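Local coordinates for protein glutamine synthetase (Streptomyces coelicolor, PDB 4BAX) that belongs to the glutamine synthetase family, combining a beta-grasp domain with a catalytic domain in each of the ten subunits of its assembly, at residues Y8-G13 with K19-T24; T47-G52 with H89-R94; C65-R70 with D74-C79; V199-L204 with A319-Y324. All coordinates share one frame; numbering follows the deposited sequence.

Contact 1: Y8-G13 with K19-T24; sequences YIWIDG and KLRSKT
Tyr8 and Trp10 pair with Lys23 and Arg21 across an antiparallel beta hairpin whose strands, 8-11 and 20-24, come within 4.6 Å of each other axis to axis. Each pair exchanges two backbone hydrogen bonds; Trp10 N reaches Arg21 O at 2.8 Å, and Arg21 N returns to Trp10 O. At the intervening non-hydrogen-bonded pairs, Ile9 with Ser22 and Ile11 with Leu20, CA-H groups point at carbonyl oxygens instead. One more bond, Asp12 N to Lys19 O at 2.7 Å, extends the pairing toward the turn.

The carboxylate of Asp12 divides its work. OD1 takes Lys19 N at 2.8 Å from above the carboxylate plane, while OD2 is gripped side-on by Arg21, at 2.7 Å from NE and 2.8 Å from NH2. OD2 lies in the guanidinium plane, although the two flat groups are turned 56° apart. Arginine suits this site because its other N-H groups reach backbone carbonyls of Gly138 and Tyr141 in a neighbouring subunit.

Among the apolar contacts, Arg21 CB lies over the indole of Trp10, 3.5 Å from the centroid of its six-membered ring, a CH-pi contact. The bend at chi2 (-76°) then swings the guanidinium toward Asp12. Lys23 CG meets the indole edge. On the other face of the sheet, Ile9 CG2 touches Leu20 CD2 at 3.7 Å, and Ile11 lies alongside the same leucine.

That aliphatic face packs on Trp198 and Trp202 of helix 190-210, whereas Trp10 stacks on Phe42 of strand 40-43. Strand 75-82 pairs with the far side of strand 3-11.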
loop_
_atom_site.group_PDB
_atom_site.type_symbol
_atom_site.label_atom_id
_atom_site.label_comp_id
_atom_site.label_asym_id
_atom_site.label_seq_id
_atom_site.Cartn_x
_atom_site.Cartn_y
_atom_site.Cartn_z
ATOM N N TYR A 8 10.775 11.669 38.860
ATOM C CA TYR A 8 12.007 12.393 39.124
ATOM C C TYR A 8 12.649 12.740 37.800
ATOM O O TYR A 8 12.946 11.859 36.992
ATOM C CB TYR A 8 12.964 11.561 39.965
ATOM C CG TYR A 8 12.701 11.607 41.454
ATOM C CD1 TYR A 8 11.425 11.372 41.968
ATOM C CD2 TYR A 8 13.728 11.848 42.357
ATOM C CE1 TYR A 8 11.187 11.388 43.338
ATOM C CE2 TYR A 8 13.489 11.875 43.745
ATOM C CZ TYR A 8 12.219 11.642 44.227
ATOM O OH TYR A 8 11.988 11.663 45.602
ATOM N N ILE A 9 12.822 14.032 37.581
ATOM C CA ILE A 9 13.308 14.568 36.328
ATOM C C ILE A 9 14.623 15.272 36.587
ATOM O O ILE A 9 14.759 16.011 37.577
ATOM C CB ILE A 9 12.256 15.546 35.698
ATOM C CG1 ILE A 9 10.994 14.753 35.305
ATOM C CG2 ILE A 9 12.790 16.292 34.486
ATOM C CD1 ILE A 9 9.672 15.575 35.268
ATOM N N TRP A 10 15.608 15.030 35.734
ATOM C CA TRP A 10 16.859 15.751 35.890
ATOM C C TRP A 10 17.490 16.042 34.534
ATOM O O TRP A 10 16.982 15.582 33.513
ATOM C CB TRP A 10 17.832 15.036 36.839
ATOM C CG TRP A 10 18.486 13.788 36.280
ATOM C CD1 TRP A 10 19.733 13.700 35.724
ATOM C CD2 TRP A 10 17.944 12.456 36.253
ATOM N NE1 TRP A 10 19.997 12.401 35.347
ATOM C CE2 TRP A 10 18.920 11.618 35.659
ATOM C CE3 TRP A 10 16.730 11.893 36.659
ATOM C CZ2 TRP A 10 18.721 10.246 35.469
ATOM C CZ3 TRP A 10 16.533 10.518 36.466
ATOM C CH2 TRP A 10 17.524 9.716 35.881
ATOM N N ILE A 11 18.552 16.850 34.538
ATOM C CA ILE A 11 19.304 17.200 33.341
ATOM C C ILE A 11 20.656 16.498 33.396
ATOM O O ILE A 11 21.328 16.515 34.424
ATOM C CB ILE A 11 19.472 18.711 33.227
ATOM C CG1 ILE A 11 18.122 19.342 32.895
ATOM C CG2 ILE A 11 20.459 19.088 32.127
ATOM C CD1 ILE A 11 17.620 20.239 33.977
ATOM N N ASP A 12 21.045 15.871 32.288
ATOM C CA ASP A 12 22.293 15.115 32.258
ATOM C C ASP A 12 23.549 15.950 31.928
ATOM O O ASP A 12 23.540 17.184 31.994
ATOM C CB ASP A 12 22.179 13.834 31.418
ATOM C CG ASP A 12 22.093 14.097 29.926
ATOM O OD1 ASP A 12 22.410 15.217 29.468
ATOM O OD2 ASP A 12 21.662 13.174 29.201
ATOM N N GLY A 13 24.640 15.255 31.634
ATOM C CA GLY A 13 25.890 15.900 31.305
ATOM C C GLY A 13 26.262 15.744 29.842
ATOM O O GLY A 13 27.446 15.853 29.498
ATOM N N LYS A 19 20.565 16.809 28.164
ATOM C CA LYS A 19 19.251 16.216 27.954
ATOM C C LYS A 19 18.523 15.901 29.258
ATOM O O LYS A 19 19.139 15.679 30.320
ATOM C CB LYS A 19 19.380 14.936 27.137
ATOM C CG LYS A 19 20.250 15.067 25.885
ATOM C CD LYS A 19 20.547 13.694 25.272
ATOM C CE LYS A 19 19.285 12.818 25.108
ATOM N NZ LYS A 19 18.436 13.157 23.919
ATOM N N LEU A 20 17.202 15.927 29.168
ATOM C CA LEU A 20 16.332 15.542 30.266
ATOM C C LEU A 20 16.335 14.024 30.474
ATOM O O LEU A 20 16.430 13.261 29.520
ATOM C CB LEU A 20 14.916 16.044 30.052
ATOM C CG LEU A 20 14.751 17.542 30.174
ATOM C CD1 LEU A 20 13.613 17.971 29.268
ATOM C CD2 LEU A 20 14.488 17.934 31.641
ATOM N N ARG A 21 16.323 13.604 31.728
ATOM C CA ARG A 21 16.154 12.201 32.090
ATOM C C ARG A 21 15.052 12.080 33.156
ATOM O O ARG A 21 14.785 13.024 33.930
ATOM C CB ARG A 21 17.460 11.572 32.579
ATOM C CG ARG A 21 18.647 11.827 31.676
ATOM C CD ARG A 21 18.607 10.974 30.423
ATOM N NE ARG A 21 19.792 11.207 29.617
ATOM C CZ ARG A 21 20.300 10.308 28.781
ATOM N NH1 ARG A 21 19.721 9.110 28.666
ATOM N NH2 ARG A 21 21.394 10.593 28.078
ATOM N N SER A 22 14.387 10.934 33.164
ATOM C CA SER A 22 13.351 10.716 34.144
ATOM C C SER A 22 13.126 9.249 34.475
ATOM O O SER A 22 13.384 8.358 33.649
ATOM C CB SER A 22 12.052 11.398 33.712
ATOM O OG SER A 22 11.217 10.499 33.016
ATOM N N LYS A 23 12.762 9.023 35.738
ATOM C CA LYS A 23 12.201 7.759 36.197
ATOM C C LYS A 23 11.152 7.941 37.302
ATOM O O LYS A 23 11.073 8.990 37.963
ATOM C CB LYS A 23 13.290 6.768 36.612
ATOM C CG LYS A 23 14.394 7.322 37.423
ATOM C CD LYS A 23 15.346 6.219 37.815
ATOM C CE LYS A 23 16.507 6.800 38.592
ATOM N NZ LYS A 23 16.922 5.913 39.713
ATOM N N THR A 24 10.389 6.874 37.513
ATOM C CA THR A 24 9.265 6.854 38.435
ATOM C C THR A 24 9.590 6.209 39.752
ATOM O O THR A 24 10.149 5.096 39.801
ATOM C CB THR A 24 8.060 6.093 37.835
ATOM O OG1 THR A 24 7.802 6.536 36.493
ATOM C CG2 THR A 24 6.825 6.224 38.725
#

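Contact 2: T47-G52 with H89-R94; sequences TNQAEG and HPSNTR
Gln49 meets His89 and Ser91, the first and third residues of a type I beta turn that runs from His89 to Asn92. The turn, closed by a backbone bond from Asn92 N to His89 O, belongs to the loop between strand 75-82 and helix 94-103; Gln49 sits in the loop that follows strand 40-43. The contact thus ties a loop of the beta-grasp region to the one leading into helix 94-103.

Two hydrogen bonds join the loops. His89 NE2 donates to Gln49 O at 3.2 Å, with the oxygen beyond the ring edge but 19° out of the ring plane. In return, Gln49 NE2 donates to Ser91 OG, also at 3.2 Å. Glutamine fits because its backbone carbonyl and its amide can serve the turn at two points, and serine offers a compact acceptor.

Apolar contact is slight: Gln49 CB rests 3.8 Å from His89 CE1.

Bonds within each loop fix the partners. Thr47 OG1 donates to Gln49 OE1 at 2.7 Å, which orients the amide so that its nitrogen faces Ser91; the same oxygen has a weak bond from Trp10 NE1. With CG of His89 anti to the backbone N (chi1 -173°), the imidazole projects toward Gln49, and Pro90 CD lies against one ring face. On the turn side of the ring, Ser91 N donates to His89 ND1 at 3.0 Å, nearly straight at 168° and close to the imidazole plane.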
loop_
_atom_site.group_PDB
_atom_site.type_symbol
_atom_site.label_atom_id
_atom_site.label_comp_id
_atom_site.label_asym_id
_atom_site.label_seq_id
_atom_site.Cartn_x
_atom_site.Cartn_y
_atom_site.Cartn_z
ATOM N N THR A 47 24.309 8.247 31.387
ATOM C CA THR A 47 23.791 9.598 31.134
ATOM C C THR A 47 24.833 10.680 30.790
ATOM O O THR A 47 24.513 11.873 30.847
ATOM C CB THR A 47 22.893 10.100 32.301
ATOM O OG1 THR A 47 23.625 10.041 33.533
ATOM C CG2 THR A 47 21.644 9.237 32.422
ATOM N N ASN A 48 26.064 10.279 30.465
ATOM C CA ASN A 48 27.134 11.230 30.103
ATOM C C ASN A 48 27.549 12.084 31.309
ATOM O O ASN A 48 28.144 13.155 31.178
ATOM C CB ASN A 48 26.704 12.106 28.914
ATOM C CG ASN A 48 26.517 11.301 27.632
ATOM O OD1 ASN A 48 27.244 10.343 27.379
ATOM N ND2 ASN A 48 25.480 11.635 26.864
ATOM N N GLN A 49 27.198 11.569 32.481
ATOM C CA GLN A 49 27.556 12.129 33.778
ATOM C C GLN A 49 28.550 11.187 34.418
ATOM O O GLN A 49 28.766 11.173 35.634
ATOM C CB GLN A 49 26.296 12.306 34.603
ATOM C CG GLN A 49 25.465 13.454 34.085
ATOM C CD GLN A 49 24.090 13.481 34.669
ATOM O OE1 GLN A 49 23.449 12.440 34.794
ATOM N NE2 GLN A 49 23.621 14.663 35.042
ATOM N N ALA A 50 29.111 10.355 33.555
ATOM C CA ALA A 50 30.289 9.571 33.831
ATOM C C ALA A 50 30.857 9.183 32.467
ATOM O O ALA A 50 31.828 9.783 32.002
ATOM C CB ALA A 50 29.933 8.328 34.626
ATOM N N GLU A 51 30.192 8.228 31.807
ATOM C CA GLU A 51 30.746 7.462 30.681
ATOM C C GLU A 51 32.090 6.861 31.137
ATOM O O GLU A 51 33.046 6.735 30.366
ATOM C CB GLU A 51 30.869 8.305 29.384
ATOM C CG GLU A 51 29.558 8.801 28.726
ATOM C CD GLU A 51 28.591 7.692 28.306
ATOM O OE1 GLU A 51 29.045 6.567 28.011
ATOM O OE2 GLU A 51 27.368 7.938 28.267
ATOM N N GLY A 52 32.110 6.473 32.417
ATOM C CA GLY A 52 33.297 6.028 33.135
ATOM C C GLY A 52 32.964 5.015 34.226
ATOM O O GLY A 52 31.875 4.434 34.228
ATOM N N HIS A 89 27.352 18.102 41.180
ATOM C CA HIS A 89 28.012 17.368 40.113
ATOM C C HIS A 89 28.446 18.428 39.096
ATOM O O HIS A 89 27.844 19.505 39.049
ATOM C CB HIS A 89 27.013 16.375 39.505
ATOM C CG HIS A 89 27.614 15.447 38.498
ATOM N ND1 HIS A 89 27.816 15.818 37.181
ATOM C CD2 HIS A 89 28.043 14.166 38.601
ATOM C CE1 HIS A 89 28.356 14.809 36.521
ATOM N NE2 HIS A 89 28.504 13.796 37.359
ATOM N N PRO A 90 29.498 18.157 38.298
ATOM C CA PRO A 90 29.959 19.134 37.295
ATOM C C PRO A 90 28.876 19.528 36.275
ATOM O O PRO A 90 28.859 20.669 35.812
ATOM C CB PRO A 90 31.101 18.392 36.602
ATOM C CG PRO A 90 31.665 17.525 37.670
ATOM C CD PRO A 90 30.483 17.083 38.505
ATOM N N SER A 91 27.971 18.606 35.958
ATOM C CA SER A 91 26.862 18.900 35.060
ATOM C C SER A 91 25.870 19.889 35.668
ATOM O O SER A 91 25.113 20.531 34.932
ATOM C CB SER A 91 26.147 17.618 34.642
ATOM O OG SER A 91 25.906 16.799 35.768
ATOM N N ASN A 92 25.853 19.996 37.001
ATOM C CA ASN A 92 24.887 20.855 37.695
ATOM C C ASN A 92 25.130 22.333 37.384
ATOM O O ASN A 92 26.192 22.850 37.702
ATOM C CB ASN A 92 24.959 20.582 39.198
ATOM C CG ASN A 92 23.894 21.325 40.004
ATOM O OD1 ASN A 92 23.444 22.416 39.638
ATOM N ND2 ASN A 92 23.521 20.747 41.134
ATOM N N THR A 93 24.150 22.990 36.750
ATOM C CA THR A 93 24.263 24.407 36.354
ATOM C C THR A 93 23.326 25.273 37.157
ATOM O O THR A 93 23.406 26.514 37.118
ATOM C CB THR A 93 23.983 24.636 34.836
ATOM O OG1 THR A 93 22.635 24.254 34.521
ATOM C CG2 THR A 93 24.989 23.875 33.962
ATOM N N ARG A 94 22.452 24.603 37.908
ATOM C CA ARG A 94 21.532 25.284 38.818
ATOM C C ARG A 94 22.268 25.929 39.970
ATOM O O ARG A 94 21.946 27.053 40.350
ATOM C CB ARG A 94 20.473 24.310 39.341
ATOM C CG ARG A 94 19.190 24.970 39.733
ATOM C CD ARG A 94 18.385 24.099 40.664
ATOM N NE ARG A 94 17.122 24.740 41.015
ATOM C CZ ARG A 94 16.863 25.228 42.223
ATOM N NH1 ARG A 94 17.801 25.146 43.164
ATOM N NH2 ARG A 94 15.685 25.804 42.487
#

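Contact 3: C65-R70 with D74-C79; sequences CPDPIR and DILVLC
Cys65 and Leu76 form an antiparallel hydrogen-bonded pair, Leu76 N lying 2.7 Å from Cys65 O, and two residues on Asp67 N donates to Asp74 O at 2.9 Å. Pro66, between these bonds, faces Ile75 in a non-hydrogen-bonded pair. Proline is tolerated there since that position donates nothing to this partner strand.

Leu76 carries the side-chain contact. Its CD1 methyl lies between Cys65 and Pro68, 3.8 Å from Cys65 SG and also touching Pro68 CD, while CD2 turns to the Asp67 carboxylate, 3.5 Å from OD2. A branched leucine suits the place because its two methyls can meet these different neighbours at once; beyond them it meets Trp202 of helix 190-210.

The segments are the two arms of a beta hairpin between strands 56-66 and 75-82 of the beta-grasp sheet, and Asp67 shapes the departure from the first arm through an Asx motif. Its OD1 accepts Arg70 N at 3.1 Å from well above the carboxylate plane. CG anti to the backbone N (chi1 -170°) sets the carboxylate beside that amide.

Arg70 meets Asp74 by its aliphatic root, with CB 3.5 Å from Asp74 OD2, and the two side chains cross at about a right angle. Their charged ends go elsewhere: the guanidinium forms salt bridges with Glu7 and with Glu156 of a neighbouring subunit, and Asp74 OD1 accepts from Lys5 N.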
loop_
_atom_site.group_PDB
_atom_site.type_symbol
_atom_site.label_atom_id
_atom_site.label_comp_id
_atom_site.label_asym_id
_atom_site.label_seq_id
_atom_site.Cartn_x
_atom_site.Cartn_y
_atom_site.Cartn_z
ATOM N N CYS A 65 5.616 19.589 41.305
ATOM C CA CYS A 65 4.324 20.060 40.857
ATOM C C CYS A 65 3.469 18.835 40.560
ATOM O O CYS A 65 4.001 17.719 40.451
ATOM C CB CYS A 65 4.486 20.937 39.623
ATOM S SG CYS A 65 5.227 20.069 38.278
ATOM N N PRO A 66 2.157 19.038 40.344
ATOM C CA PRO A 66 1.322 17.898 39.958
ATOM C C PRO A 66 1.702 17.316 38.607
ATOM O O PRO A 66 2.126 18.056 37.724
ATOM C CB PRO A 66 -0.077 18.517 39.883
ATOM C CG PRO A 66 -0.014 19.736 40.759
ATOM C CD PRO A 66 1.363 20.266 40.542
ATOM N N ASP A 67 1.555 15.995 38.471
ATOM C CA ASP A 67 1.709 15.303 37.198
ATOM C C ASP A 67 0.376 15.374 36.472
ATOM O O ASP A 67 -0.566 14.680 36.830
ATOM C CB ASP A 67 2.088 13.835 37.458
ATOM C CG ASP A 67 2.496 13.087 36.195
ATOM O OD1 ASP A 67 2.004 13.444 35.103
ATOM O OD2 ASP A 67 3.298 12.132 36.291
ATOM N N PRO A 68 0.307 16.219 35.432
ATOM C CA PRO A 68 -0.898 16.504 34.633
ATOM C C PRO A 68 -1.329 15.344 33.729
ATOM O O PRO A 68 -2.510 15.221 33.360
ATOM C CB PRO A 68 -0.466 17.712 33.794
ATOM C CG PRO A 68 1.014 17.531 33.625
ATOM C CD PRO A 68 1.491 16.943 34.929
ATOM N N ILE A 69 -0.357 14.539 33.321
ATOM C CA ILE A 69 -0.624 13.366 32.498
ATOM C C ILE A 69 -1.186 12.186 33.294
ATOM O O ILE A 69 -2.207 11.593 32.946
ATOM C CB ILE A 69 0.630 12.950 31.720
ATOM C CG1 ILE A 69 1.032 14.101 30.795
ATOM C CG2 ILE A 69 0.363 11.698 30.931
ATOM C CD1 ILE A 69 2.320 13.890 30.103
ATOM N N ARG A 70 -0.483 11.836 34.360
ATOM C CA ARG A 70 -0.935 10.775 35.231
ATOM C C ARG A 70 -2.180 11.173 36.017
ATOM O O ARG A 70 -3.058 10.343 36.251
ATOM C CB ARG A 70 0.181 10.355 36.179
ATOM C CG ARG A 70 1.002 9.208 35.651
ATOM C CD ARG A 70 2.335 9.153 36.341
ATOM N NE ARG A 70 3.162 8.082 35.805
ATOM C CZ ARG A 70 4.434 7.904 36.143
ATOM N NH1 ARG A 70 5.022 8.728 37.014
ATOM N NH2 ARG A 70 5.118 6.901 35.606
ATOM N N ASP A 74 -0.492 12.156 41.808
ATOM C CA ASP A 74 0.843 11.965 41.269
ATOM C C ASP A 74 1.567 13.286 40.972
ATOM O O ASP A 74 0.927 14.313 40.704
ATOM C CB ASP A 74 0.738 11.108 40.022
ATOM C CG ASP A 74 0.124 9.748 40.316
ATOM O OD1 ASP A 74 0.169 9.294 41.483
ATOM O OD2 ASP A 74 -0.391 9.119 39.366
ATOM N N ILE A 75 2.897 13.271 41.078
ATOM C CA ILE A 75 3.664 14.514 40.980
ATOM C C ILE A 75 4.941 14.392 40.141
ATOM O O ILE A 75 5.489 13.300 39.961
ATOM C CB ILE A 75 4.048 15.047 42.388
ATOM C CG1 ILE A 75 4.748 13.946 43.185
ATOM C CG2 ILE A 75 2.825 15.592 43.139
ATOM C CD1 ILE A 75 5.933 14.420 43.960
ATOM N N LEU A 76 5.434 15.538 39.679
ATOM C CA LEU A 76 6.724 15.618 39.002
ATOM C C LEU A 76 7.735 16.213 39.963
ATOM O O LEU A 76 7.438 17.187 40.663
ATOM C CB LEU A 76 6.637 16.467 37.748
ATOM C CG LEU A 76 5.471 16.091 36.857
ATOM C CD1 LEU A 76 5.320 17.187 35.812
ATOM C CD2 LEU A 76 5.672 14.704 36.241
ATOM N N VAL A 77 8.914 15.612 40.025
ATOM C CA VAL A 77 9.950 16.108 40.907
ATOM C C VAL A 77 11.204 16.450 40.115
ATOM O O VAL A 77 11.942 15.550 39.686
ATOM C CB VAL A 77 10.316 15.076 42.006
ATOM C CG1 VAL A 77 11.057 15.752 43.126
ATOM C CG2 VAL A 77 9.080 14.412 42.558
ATOM N N LEU A 78 11.456 17.743 39.934
ATOM C CA LEU A 78 12.680 18.181 39.281
ATOM C C LEU A 78 13.835 18.196 40.283
ATOM O O LEU A 78 13.713 18.799 41.341
ATOM C CB LEU A 78 12.490 19.574 38.671
ATOM C CG LEU A 78 13.702 20.164 37.953
ATOM C CD1 LEU A 78 14.056 19.386 36.683
ATOM C CD2 LEU A 78 13.474 21.635 37.658
ATOM N N CYS A 79 14.975 17.601 39.909
ATOM C CA CYS A 79 16.118 17.435 40.835
ATOM C C CYS A 79 17.372 18.081 40.299
ATOM O O CYS A 79 17.493 18.365 39.104
ATOM C CB CYS A 79 16.420 15.950 41.086
ATOM S SG CYS A 79 15.081 14.944 41.754
#

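Contact 4: V199-L204 with A319-Y324; sequences VARWLL and ANVDPY
Arg201 leans off its helix with CG anti to the carbonyl carbon (chi1 -82°) and then runs extended from CG to NE, delivering its guanidinium to the bend that precedes helix 323-341. A long, extended side chain suits this gap, for the closest CA atoms, those of Arg201 and Asn320, are 10.3 Å apart.

Val321 O is the main target. Arg201 NH2 donates to it at 2.7 Å, lying in the carbonyl plane, whereas the oxygen sits 22° out of the guanidinium plane. From Arg201 NH1 the same oxygen receives a second, weak bond at 3.2 Å. A water extends the grip, accepting from Arg201 NH1 at 3.0 Å and donating to Asn320 O at 2.9 Å. Meanwhile Pro323 CD lies over one guanidinium face, 3.9 Å from Arg201 NH1.

Asp322 N-caps helix 323-341. Its OD1 accepts Tyr324 N at 3.0 Å, while Pro323, which has no amide hydrogen to satisfy, suits the first turn of the helix. Gln115 accepts from Arg201 NE, and Trp198 makes a cation-pi contact with the guanidinium, so helix 190-210 and strand 110-121 both help to position it.

Across this buried contact the guanidinium is bonded to one backbone carbonyl and a water. The Val321 carbonyl dipole probably helps to stabilise the positive charge, and Asp322, its OD1 6.0 Å from Arg201 NH1, perhaps contributes at longer range.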
loop_
_atom_site.group_PDB
_atom_site.type_symbol
_atom_site.label_atom_id
_atom_site.label_comp_id
_atom_site.label_asym_id
_atom_site.label_seq_id
_atom_site.Cartn_x
_atom_site.Cartn_y
_atom_site.Cartn_z
ATOM N N VAL A 199 10.705 21.834 33.187
ATOM C CA VAL A 199 9.567 20.977 33.385
ATOM C C VAL A 199 8.611 21.113 32.195
ATOM O O VAL A 199 8.068 20.129 31.674
ATOM C CB VAL A 199 8.873 21.278 34.715
ATOM C CG1 VAL A 199 7.567 20.515 34.795
ATOM C CG2 VAL A 199 9.790 20.916 35.887
ATOM N N ALA A 200 8.441 22.351 31.744
ATOM C CA ALA A 200 7.600 22.601 30.596
ATOM C C ALA A 200 8.171 21.930 29.317
ATOM O O ALA A 200 7.405 21.405 28.491
ATOM C CB ALA A 200 7.379 24.116 30.398
ATOM N N ARG A 201 9.501 21.928 29.173
ATOM C CA ARG A 201 10.151 21.210 28.072
ATOM C C ARG A 201 9.877 19.723 28.215
ATOM O O ARG A 201 9.522 19.029 27.252
ATOM C CB ARG A 201 11.665 21.443 28.056
ATOM C CG ARG A 201 12.107 22.742 27.379
ATOM C CD ARG A 201 13.439 23.242 27.983
ATOM N NE ARG A 201 13.982 24.406 27.278
ATOM C CZ ARG A 201 15.279 24.648 27.062
ATOM N NH1 ARG A 201 16.220 23.811 27.504
ATOM N NH2 ARG A 201 15.641 25.752 26.403
ATOM N N TRP A 202 10.044 19.232 29.432
ATOM C CA TRP A 202 9.851 17.821 29.661
ATOM C C TRP A 202 8.401 17.468 29.309
ATOM O O TRP A 202 8.141 16.422 28.703
ATOM C CB TRP A 202 10.204 17.428 31.110
ATOM C CG TRP A 202 10.077 15.949 31.346
ATOM C CD1 TRP A 202 11.067 15.010 31.178
ATOM C CD2 TRP A 202 8.903 15.222 31.772
ATOM N NE1 TRP A 202 10.575 13.749 31.467
ATOM C CE2 TRP A 202 9.258 13.855 31.841
ATOM C CE3 TRP A 202 7.592 15.593 32.090
ATOM C CZ2 TRP A 202 8.353 12.866 32.231
ATOM C CZ3 TRP A 202 6.703 14.608 32.470
ATOM C CH2 TRP A 202 7.088 13.261 32.541
ATOM N N LEU A 203 7.469 18.354 29.654
ATOM C CA LEU A 203 6.061 18.139 29.351
ATOM C C LEU A 203 5.773 18.156 27.838
ATOM O O LEU A 203 4.870 17.440 27.365
ATOM C CB LEU A 203 5.207 19.172 30.073
ATOM C CG LEU A 203 4.950 18.921 31.561
ATOM C CD1 LEU A 203 4.288 20.151 32.184
ATOM C CD2 LEU A 203 4.078 17.693 31.776
ATOM N N LEU A 204 6.508 18.973 27.080
ATOM C CA LEU A 204 6.299 19.021 25.630
ATOM C C LEU A 204 6.692 17.712 24.937
ATOM O O LEU A 204 5.878 17.103 24.226
ATOM C CB LEU A 204 7.047 20.206 25.018
ATOM C CG LEU A 204 6.926 20.291 23.480
ATOM C CD1 LEU A 204 5.507 20.647 22.960
ATOM C CD2 LEU A 204 7.975 21.259 22.925
ATOM N N ALA A 319 16.848 28.378 21.034
ATOM C CA ALA A 319 15.794 27.568 21.646
ATOM C C ALA A 319 16.392 26.443 22.493
ATOM O O ALA A 319 15.718 25.935 23.397
ATOM C CB ALA A 319 14.866 26.997 20.587
ATOM N N ASN A 320 17.643 26.059 22.208
ATOM C CA ASN A 320 18.294 24.991 22.974
ATOM C C ASN A 320 19.191 25.505 24.107
ATOM O O ASN A 320 20.013 24.756 24.629
ATOM C CB ASN A 320 19.053 24.015 22.054
ATOM C CG ASN A 320 20.242 24.668 21.366
ATOM O OD1 ASN A 320 20.433 25.888 21.445
ATOM N ND2 ASN A 320 21.026 23.864 20.647
ATOM N N VAL A 321 19.048 26.772 24.484
ATOM C CA VAL A 321 19.811 27.297 25.618
ATOM C C VAL A 321 19.358 26.658 26.932
ATOM O O VAL A 321 18.191 26.315 27.102
ATOM C CB VAL A 321 19.683 28.833 25.718
ATOM C CG1 VAL A 321 18.268 29.260 26.141
ATOM C CG2 VAL A 321 20.764 29.402 26.650
ATOM N N ASP A 322 20.303 26.449 27.841
ATOM C CA ASP A 322 19.990 26.069 29.216
ATOM C C ASP A 322 19.523 27.337 29.933
ATOM O O ASP A 322 20.285 28.307 30.037
ATOM C CB ASP A 322 21.246 25.510 29.900
ATOM C CG ASP A 322 20.966 24.917 31.292
ATOM O OD1 ASP A 322 19.942 25.269 31.924
ATOM O OD2 ASP A 322 21.784 24.092 31.756
ATOM N N PRO A 323 18.287 27.325 30.461
ATOM C CA PRO A 323 17.744 28.489 31.189
ATOM C C PRO A 323 18.587 28.873 32.410
ATOM O O PRO A 323 18.767 30.074 32.663
ATOM C CB PRO A 323 16.327 28.040 31.602
ATOM C CG PRO A 323 16.318 26.541 31.434
ATOM C CD PRO A 323 17.300 26.241 30.320
ATOM N N TYR A 324 19.172 27.880 33.082
ATOM C CA TYR A 324 20.014 28.132 34.246
ATOM C C TYR A 324 21.201 29.013 33.873
ATOM O O TYR A 324 21.627 29.883 34.654
ATOM C CB TYR A 324 20.536 26.807 34.841
ATOM C CG TYR A 324 19.485 25.930 35.504
ATOM C CD1 TYR A 324 18.563 26.461 36.394
ATOM C CD2 TYR A 324 19.374 24.574 35.180
ATOM C CE1 TYR A 324 17.583 25.666 36.973
ATOM C CE2 TYR A 324 18.395 23.772 35.760
ATOM C CZ TYR A 324 17.506 24.327 36.658
ATOM O OH TYR A 324 16.533 23.550 37.241
HETATM O O HOH W 1 18.972 22.929 26.555
#

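How the contacts relate
Contacts 2 and 3 each lie on the same side of the chain's centre as contact 1. Contacts 1 and 3, with centres 13 Å apart, belong to two hairpins of one five-stranded sheet, where strands 3-11 and 75-82 run parallel as neighbours. Contact 1 comes first along the chain; contact 3 follows, nested in the loop that contact 2 closes, about 6 Å away at the nearest atoms. Contact 4, last in sequence, lies close to the centre of the chain. Thr93 also meets Asp322, linking contacts 2 and 4 across 17 Å between centres. Helix 190-210, packing on both hairpins, and the Gln49 loop of contact 2 fasten the beta-grasp domain to the catalytic domain.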